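Local coordinates for hypothetical sugar binding protein (Bacteroides thetaiotaomicron, PDB 3SEE) that probably binds sugar through a galactose-binding-domain-like fold, although its precise function is not established, at residues G45-A50 with M63-S68; S110-Q115 with T128-R133; Q170-I175 with L184-T189. All coordinates share one frame; numbering follows the deposited sequence. Where two conformers were deposited one is given.

Contact 1: G45-A50 with M63-S68; sequences GVTTIA and MKIDNS. With NA (sodium ion), chain B.
Ala50 and Lys64 face each other across two antiparallel strands and bond in both directions: Lys64 N to Ala50 O at 2.8 Å, nearly straight at 175°, and Ala50 N to Lys64 O. The same carbonyl of Ala50 is approached by the selenomethionine Met63, whose chain is bent at both chi2 and chi3. Its methyl CE thus folds back over the backbone, 3.7 Å from Ala50 C, and lies 4.2 Å from Ile49 CG2. Ile49 sits at the neighbouring non-hydrogen-bonded pair. Its side chain lies beside that of Ile65 and points the same way, with CG1 4.0 Å from Ile65 CG2, while Ile49 CA meets Lys64 O through a C-H...O contact of 3.2 Å. Ile38, from strand 36-40 of the second sheet, packs against both Ile49 and Met63, which places this apolar face in the interior. Thr48 and Asp66 form the next doubly bonded pair, and with it strand 48-53 begins. There the chain also holds a sodium ion, gripped by Thr47 O and by Thr48 OG1 at 2.4 Å, with two waters completing the observed ligands. Asp66, turned to the face of Thr48, accepts at OD1 from Ser68 N, which makes an Asx turn, and from Ser68 OG as well. Hydrogen-bonded pairs alternating with a non-hydrogen-bonded one mark antiparallel pairing, here that of the beta hairpin of strands 48-53 and 61-66 at one margin of the eight-stranded sheet.

Contact 2: S110-Q115 with T128-R133; sequences SVYIKQ and TTFFMR
Gln115 N donates to Thr129 O over 3.0 Å, the N-H pointing almost straight at the oxygen. That oxygen is also brushed by the aliphatic part of Lys114, whose CG lies 3.4 Å from it. Two residues along, Phe131 N returns a bond to Ile113 O, and these two bonds frame the single bridge between Lys114 and Phe130. Water 4 extends the link by accepting from Ile113 N at 2.9 Å, close to Phe131 O. The bridge joins the two sheets of a galactose-binding-like beta sandwich: strand 108-115 belongs to the mixed sheet and strand 130-133 to the antiparallel one, and the two run roughly antiparallel, their directions 144° apart, and meet at one bridge rather than pairing along their length. Around it the Phe130 ring is held on two sides. Lys114 CG sits over one face in a CH-pi contact, and because its CG is anti to the backbone N (chi1 -169°) the methylene chain starts out across that ring; its NZ forms a salt bridge with Glu118. At the edge of the Phe130 ring, CE2 comes 3.7 Å from Tyr112 CD1 in an offset edge-to-face pair whose planes stand 85° apart. The hydroxyl of Tyr112 is engaged separately by Trp76 O. On the other side of the bridge, Ile113 CG2 meets the rim of the Phe131 ring, 3.6 Å from CD2, while Ile195 and Leu196 of the helix 194-197 pack against that same phenylalanine.

Contact 3: Q170-I175 with L184-T189; sequences QVVNAI and LEVSDT
A long-looped antiparallel hairpin, its second strand 186-188 outermost in the eight-stranded sheet, brings Val171 opposite Ser187. This pair bonds both ways, with Val171 N to Ser187 O and Ser187 N to Val171 O each 2.9 Å long. On the same face, Val171 CG2 presses on Ser187 OG at 3.4 Å. The opposite face carries Val172, whose CG2 lies anti to the backbone N and reaches both Leu184 CD2, at 4.0 Å, and Val186 CG2. Beyond the last strand residue, Asn173 keeps the pairing going in a different way. Its N bonds Glu185 O at 3.2 Å, but Glu185 N turns to a side chain and meets Asn173 OD1 at 2.9 Å. The approach is from above the amide, 51° out of the carbonyl plane. CG lies between the backbone N and the carbonyl carbon (chi1 73°), next to the Glu185 backbone, and the amide is held there by OD1 accepting from Glu185 N and by ND2 donating to Ala183 O. An alanine here would probably leave Glu185 N and Ala183 O without these partners and let the loop ahead of strand 186-188 shift. Past the short strands one backbone bond, Asn173 N to Glu185 O, persists, and the side-chain amide, using its acceptor and its donor together, supplies the others, so that the pairing persists into the loop despite the loss of regular strand geometry.

Followed from the N terminus, the three contacts come in series, none nested in or crossing another. Contact 1 closes a hairpin over twelve intervening residues and secures the first edge of the eight-stranded sheet. Contact 2 closes a loop of the same length, without helix or strand, and carries the chain from the mixed sheet into the antiparallel one. Contact 3 then closes an eight-residue loop and supplies the other edge. Contacts 2 and 3 are neighbours, because strands 130-133 and 170-172 lie side by side and Phe130 O probably bonds Val172 N. Contacts 1 and 3 lie on opposite sides of the chain's centre, their centres about 30 Å apart.

Contact 1: G45-A50 with M63-S68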
# COMPACT_ATOMS: atom_id res chain seq x y z
N GLY A 45 -12.03 -13.86 10.82
CA GLY A 45 -12.35 -13.10 12.01
C GLY A 45 -11.34 -12.06 12.43
O GLY A 45 -11.64 -11.25 13.31
N VAL A 46 -10.16 -12.04 11.82
CA VAL A 46 -9.10 -11.11 12.23
C VAL A 46 -9.39 -9.67 11.79
O VAL A 46 -9.29 -8.74 12.60
CB VAL A 46 -7.74 -11.59 11.70
CG1 VAL A 46 -6.65 -10.50 11.86
CG2 VAL A 46 -7.29 -12.88 12.45
N THR A 47 -9.72 -9.48 10.51
CA THR A 47 -10.00 -8.15 10.00
C THR A 47 -11.14 -8.21 8.99
O THR A 47 -11.43 -9.27 8.42
CB THR A 47 -8.71 -7.48 9.43
OG1 THR A 47 -9.02 -6.17 8.92
CG2 THR A 47 -8.07 -8.31 8.34
N THR A 48 -11.79 -7.08 8.78
CA THR A 48 -12.78 -6.94 7.72
C THR A 48 -12.45 -5.68 6.95
O THR A 48 -12.29 -4.61 7.55
CB THR A 48 -14.19 -6.82 8.31
OG1 THR A 48 -14.48 -8.04 9.01
CG2 THR A 48 -15.26 -6.59 7.23
N ILE A 49 -12.32 -5.81 5.64
CA ILE A 49 -12.09 -4.69 4.75
C ILE A 49 -13.31 -4.60 3.85
O ILE A 49 -13.62 -5.57 3.15
CB ILE A 49 -10.80 -4.90 3.91
CG1 ILE A 49 -9.58 -4.99 4.83
CG2 ILE A 49 -10.62 -3.76 2.91
CD1 ILE A 49 -8.25 -5.29 4.15
N ALA A 50 -13.99 -3.45 3.85
CA ALA A 50 -15.24 -3.32 3.15
C ALA A 50 -15.51 -1.89 2.74
O ALA A 50 -15.05 -0.94 3.39
CB ALA A 50 -16.43 -3.84 4.00
N MSE A 63 -13.27 3.07 1.94
CA MSE A 63 -13.00 1.69 2.36
C MSE A 63 -12.64 1.72 3.83
O MSE A 63 -11.88 2.58 4.27
CB MSE A 63 -11.83 1.11 1.60
CG MSE A 63 -12.05 1.08 0.08
SE MSE A 63 -13.54 0.02 -0.51
CE MSE A 63 -12.98 -1.71 0.10
N LYS A 64 -13.17 0.78 4.60
CA LYS A 64 -12.86 0.65 6.02
C LYS A 64 -12.06 -0.62 6.26
O LYS A 64 -12.49 -1.71 5.84
CB LYS A 64 -14.15 0.63 6.85
CG LYS A 64 -13.89 0.53 8.35
CD LYS A 64 -15.16 0.34 9.15
CE LYS A 64 -15.86 1.67 9.31
NZ LYS A 64 -16.95 1.67 10.32
N ILE A 65 -10.93 -0.47 6.92
CA ILE A 65 -10.07 -1.58 7.33
C ILE A 65 -10.25 -1.71 8.84
O ILE A 65 -9.75 -0.90 9.62
CB ILE A 65 -8.58 -1.35 7.00
CG1 ILE A 65 -8.41 -1.09 5.50
CG2 ILE A 65 -7.75 -2.56 7.48
CD1 ILE A 65 -6.96 -0.73 5.09
N ASP A 66 -11.00 -2.71 9.25
CA ASP A 66 -11.45 -2.86 10.64
C ASP A 66 -10.74 -4.03 11.29
O ASP A 66 -11.08 -5.19 11.01
CB ASP A 66 -12.97 -3.03 10.67
CG ASP A 66 -13.54 -3.15 12.07
OD1 ASP A 66 -12.80 -3.36 13.04
OD2 ASP A 66 -14.79 -3.07 12.17
N ASN A 67 -9.74 -3.74 12.12
CA ASN A 67 -8.97 -4.76 12.84
C ASN A 67 -9.47 -5.01 14.26
O ASN A 67 -8.72 -5.48 15.10
CB ASN A 67 -7.49 -4.37 12.90
CG ASN A 67 -6.81 -4.35 11.56
OD1 ASN A 67 -7.36 -4.72 10.55
ND2 ASN A 67 -5.58 -3.86 11.57
N SER A 68 -10.76 -4.74 14.50
CA SER A 68 -11.35 -5.06 15.82
C SER A 68 -11.17 -6.52 16.24
O SER A 68 -10.98 -6.82 17.42
CB SER A 68 -12.85 -4.74 15.81
OG SER A 68 -12.99 -3.36 15.67
NA NA B . -13.55 -10.23 8.88
O HOH W 1 -12.37 -7.12 12.60
O HOH W 2 -13.17 -9.68 11.24
O HOH W 3 -15.42 -11.48 9.57

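Contact 2: S110-Q115 with T128-R133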
# COMPACT_ATOMS: atom_id res chain seq x y z
N SER A 110 -0.61 3.03 6.14
CA SER A 110 0.60 2.63 5.47
C SER A 110 0.39 2.36 4.00
O SER A 110 -0.73 2.08 3.56
CB SER A 110 1.16 1.38 6.14
OG SER A 110 1.26 1.56 7.56
N VAL A 111 1.49 2.38 3.26
CA VAL A 111 1.52 2.24 1.81
C VAL A 111 2.75 1.44 1.40
O VAL A 111 3.82 1.65 1.97
CB VAL A 111 1.74 3.63 1.18
CG1 VAL A 111 1.92 3.53 -0.34
CG2 VAL A 111 0.61 4.56 1.56
N TYR A 112 2.65 0.64 0.34
CA TYR A 112 3.80 0.21 -0.43
C TYR A 112 3.33 0.00 -1.88
O TYR A 112 2.12 -0.06 -2.14
CB TYR A 112 4.51 -1.03 0.15
CG TYR A 112 3.69 -2.30 0.24
CD1 TYR A 112 3.47 -3.09 -0.89
CD2 TYR A 112 3.12 -2.70 1.43
CE1 TYR A 112 2.73 -4.25 -0.82
CE2 TYR A 112 2.36 -3.86 1.51
CZ TYR A 112 2.18 -4.64 0.38
OH TYR A 112 1.44 -5.80 0.41
N ILE A 113 4.29 -0.12 -2.80
CA ILE A 113 3.98 -0.33 -4.21
C ILE A 113 4.92 -1.43 -4.70
O ILE A 113 6.14 -1.27 -4.71
CB ILE A 113 4.15 0.96 -5.05
CG1 ILE A 113 3.43 2.16 -4.40
CG2 ILE A 113 3.62 0.72 -6.48
CD1 ILE A 113 3.56 3.49 -5.19
N LYS A 114 4.33 -2.57 -5.06
CA LYS A 114 5.06 -3.82 -5.26
C LYS A 114 4.83 -4.39 -6.65
O LYS A 114 3.76 -4.28 -7.23
CB LYS A 114 4.65 -4.86 -4.19
CG LYS A 114 5.54 -6.09 -4.15
CD LYS A 114 5.15 -7.00 -3.00
CE LYS A 114 6.09 -8.19 -2.84
NZ LYS A 114 6.02 -9.13 -3.99
N GLN A 115 5.84 -5.09 -7.15
CA GLN A 115 5.74 -5.87 -8.37
C GLN A 115 4.68 -6.97 -8.24
O GLN A 115 4.66 -7.71 -7.27
CB GLN A 115 7.10 -6.47 -8.66
CG GLN A 115 7.15 -7.31 -9.94
CD GLN A 115 8.57 -7.63 -10.38
OE1 GLN A 115 9.49 -6.87 -10.07
NE2 GLN A 115 8.75 -8.71 -11.15
N THR A 128 10.88 -10.10 -3.67
CA THR A 128 9.95 -9.06 -3.21
C THR A 128 10.53 -7.72 -3.65
O THR A 128 11.49 -7.23 -3.07
CB THR A 128 9.76 -9.10 -1.68
OG1 THR A 128 11.02 -8.90 -1.04
CG2 THR A 128 9.16 -10.42 -1.19
N THR A 129 9.95 -7.17 -4.71
CA THR A 129 10.48 -5.98 -5.39
C THR A 129 9.53 -4.81 -5.22
O THR A 129 8.35 -4.93 -5.57
CB THR A 129 10.64 -6.27 -6.90
OG1 THR A 129 11.32 -7.52 -7.09
CG2 THR A 129 11.39 -5.17 -7.59
N PHE A 130 10.01 -3.71 -4.68
CA PHE A 130 9.18 -2.56 -4.34
C PHE A 130 9.80 -1.28 -4.90
O PHE A 130 11.02 -1.16 -4.87
CB PHE A 130 9.09 -2.36 -2.82
CG PHE A 130 8.61 -3.55 -2.03
CD1 PHE A 130 9.48 -4.55 -1.63
CD2 PHE A 130 7.29 -3.63 -1.63
CE1 PHE A 130 9.04 -5.59 -0.82
CE2 PHE A 130 6.86 -4.67 -0.83
CZ PHE A 130 7.72 -5.64 -0.45
N PHE A 131 8.99 -0.30 -5.27
CA PHE A 131 9.55 1.03 -5.50
C PHE A 131 9.99 1.66 -4.17
O PHE A 131 9.38 1.45 -3.12
CB PHE A 131 8.54 1.93 -6.18
CG PHE A 131 8.20 1.50 -7.57
CD1 PHE A 131 9.18 1.40 -8.53
CD2 PHE A 131 6.90 1.19 -7.94
CE1 PHE A 131 8.86 1.01 -9.83
CE2 PHE A 131 6.58 0.79 -9.22
CZ PHE A 131 7.56 0.71 -10.17
N MSE A 132 11.09 2.40 -4.22
CA MSE A 132 11.65 3.01 -3.03
C MSE A 132 10.91 4.28 -2.64
O MSE A 132 10.71 5.17 -3.45
CB MSE A 132 13.11 3.34 -3.29
CG MSE A 132 13.87 3.73 -2.01
SE MSE A 132 15.64 4.44 -2.37
CE MSE A 132 15.16 6.31 -2.57
N ARG A 133 10.57 4.39 -1.37
CA ARG A 133 10.03 5.65 -0.93
C ARG A 133 11.17 6.70 -1.03
O ARG A 133 12.34 6.46 -0.73
CB ARG A 133 9.32 5.55 0.43
CG ARG A 133 10.22 5.29 1.60
CD ARG A 133 9.44 5.09 2.91
NE ARG A 133 10.40 4.70 3.91
CZ ARG A 133 11.18 5.54 4.57
NH1 ARG A 133 11.11 6.84 4.37
NH2 ARG A 133 12.05 5.05 5.44
O HOH W 4 7.03 0.34 -1.97

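Contact 3: Q170-I175 with L184-T189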
# COMPACT_ATOMS: atom_id res chain seq x y z
N GLN A 170 13.95 3.84 -8.59
CA GLN A 170 14.71 3.01 -7.68
C GLN A 170 13.82 1.95 -7.08
O GLN A 170 12.65 2.18 -6.78
CB GLN A 170 15.37 3.84 -6.58
CG GLN A 170 16.29 4.92 -7.10
CD GLN A 170 16.95 5.68 -5.99
OE1 GLN A 170 16.56 6.83 -5.68
NE2 GLN A 170 17.94 5.07 -5.41
N VAL A 171 14.39 0.77 -6.92
CA VAL A 171 13.71 -0.34 -6.29
C VAL A 171 14.51 -0.84 -5.10
O VAL A 171 15.73 -0.68 -5.03
CB VAL A 171 13.39 -1.49 -7.28
CG1 VAL A 171 12.30 -1.09 -8.27
CG2 VAL A 171 14.67 -1.96 -8.01
N VAL A 172 13.79 -1.46 -4.17
CA VAL A 172 14.38 -2.14 -3.04
C VAL A 172 13.90 -3.61 -3.06
O VAL A 172 12.77 -3.90 -3.44
CB VAL A 172 14.11 -1.33 -1.74
CG1 VAL A 172 12.63 -1.14 -1.45
CG2 VAL A 172 14.85 -1.89 -0.55
N ASN A 173 14.78 -4.53 -2.67
CA ASN A 173 14.55 -5.95 -2.78
C ASN A 173 13.97 -6.58 -1.52
O ASN A 173 13.96 -7.80 -1.38
CB ASN A 173 15.84 -6.67 -3.21
CG ASN A 173 16.84 -6.72 -2.09
OD1 ASN A 173 16.67 -6.03 -1.08
ND2 ASN A 173 17.88 -7.53 -2.23
N ALA A 174 13.43 -5.76 -0.61
CA ALA A 174 12.83 -6.26 0.62
C ALA A 174 12.05 -5.15 1.27
O ALA A 174 12.30 -3.98 1.02
CB ALA A 174 13.90 -6.81 1.59
N ILE A 175 11.10 -5.54 2.12
CA ILE A 175 10.35 -4.61 2.92
C ILE A 175 10.98 -4.37 4.29
O ILE A 175 10.63 -3.44 5.01
CB ILE A 175 8.88 -5.09 3.06
CG1 ILE A 175 7.91 -3.96 3.40
CG2 ILE A 175 8.78 -6.23 4.06
CD1 ILE A 175 6.43 -4.32 3.21
N LEU A 184 19.69 -6.66 1.98
CA LEU A 184 18.88 -5.58 1.42
C LEU A 184 19.71 -4.80 0.40
O LEU A 184 20.86 -4.42 0.67
CB LEU A 184 18.36 -4.64 2.53
CG LEU A 184 17.44 -3.51 2.07
CD1 LEU A 184 16.44 -3.17 3.20
CD2 LEU A 184 18.19 -2.25 1.64
N GLU A 185 19.11 -4.54 -0.76
CA GLU A 185 19.72 -3.78 -1.84
C GLU A 185 18.74 -2.79 -2.42
O GLU A 185 17.61 -3.14 -2.73
CB GLU A 185 20.16 -4.71 -2.97
CG GLU A 185 21.21 -5.73 -2.62
CD GLU A 185 21.69 -6.57 -3.80
OE1 GLU A 185 21.34 -6.27 -4.96
OE2 GLU A 185 22.45 -7.54 -3.56
N VAL A 186 19.22 -1.56 -2.60
CA VAL A 186 18.56 -0.53 -3.37
C VAL A 186 19.28 -0.48 -4.70
O VAL A 186 20.52 -0.47 -4.74
CB VAL A 186 18.65 0.83 -2.67
CG1 VAL A 186 18.08 1.92 -3.54
CG2 VAL A 186 17.93 0.79 -1.30
N SER A 187 18.54 -0.44 -5.79
CA SER A 187 19.13 -0.36 -7.12
C SER A 187 18.31 0.53 -8.04
O SER A 187 17.12 0.78 -7.83
CB SER A 187 19.30 -1.77 -7.68
OG SER A 187 18.04 -2.40 -7.81
N ASP A 188 18.94 1.00 -9.11
CA ASP A 188 18.23 1.76 -10.10
C ASP A 188 17.34 0.82 -10.92
O ASP A 188 17.78 -0.23 -11.38
CB ASP A 188 19.18 2.47 -11.06
CG ASP A 188 19.95 3.61 -10.42
OD1 ASP A 188 19.62 4.05 -9.31
OD2 ASP A 188 20.90 4.08 -11.09
N THR A 189 16.09 1.22 -11.12
CA THR A 189 15.15 0.41 -11.87
C THR A 189 15.63 0.30 -13.31
O THR A 189 15.97 1.29 -13.93
CB THR A 189 13.78 1.09 -11.89
OG1 THR A 189 13.47 1.45 -10.54
CG2 THR A 189 12.70 0.17 -12.45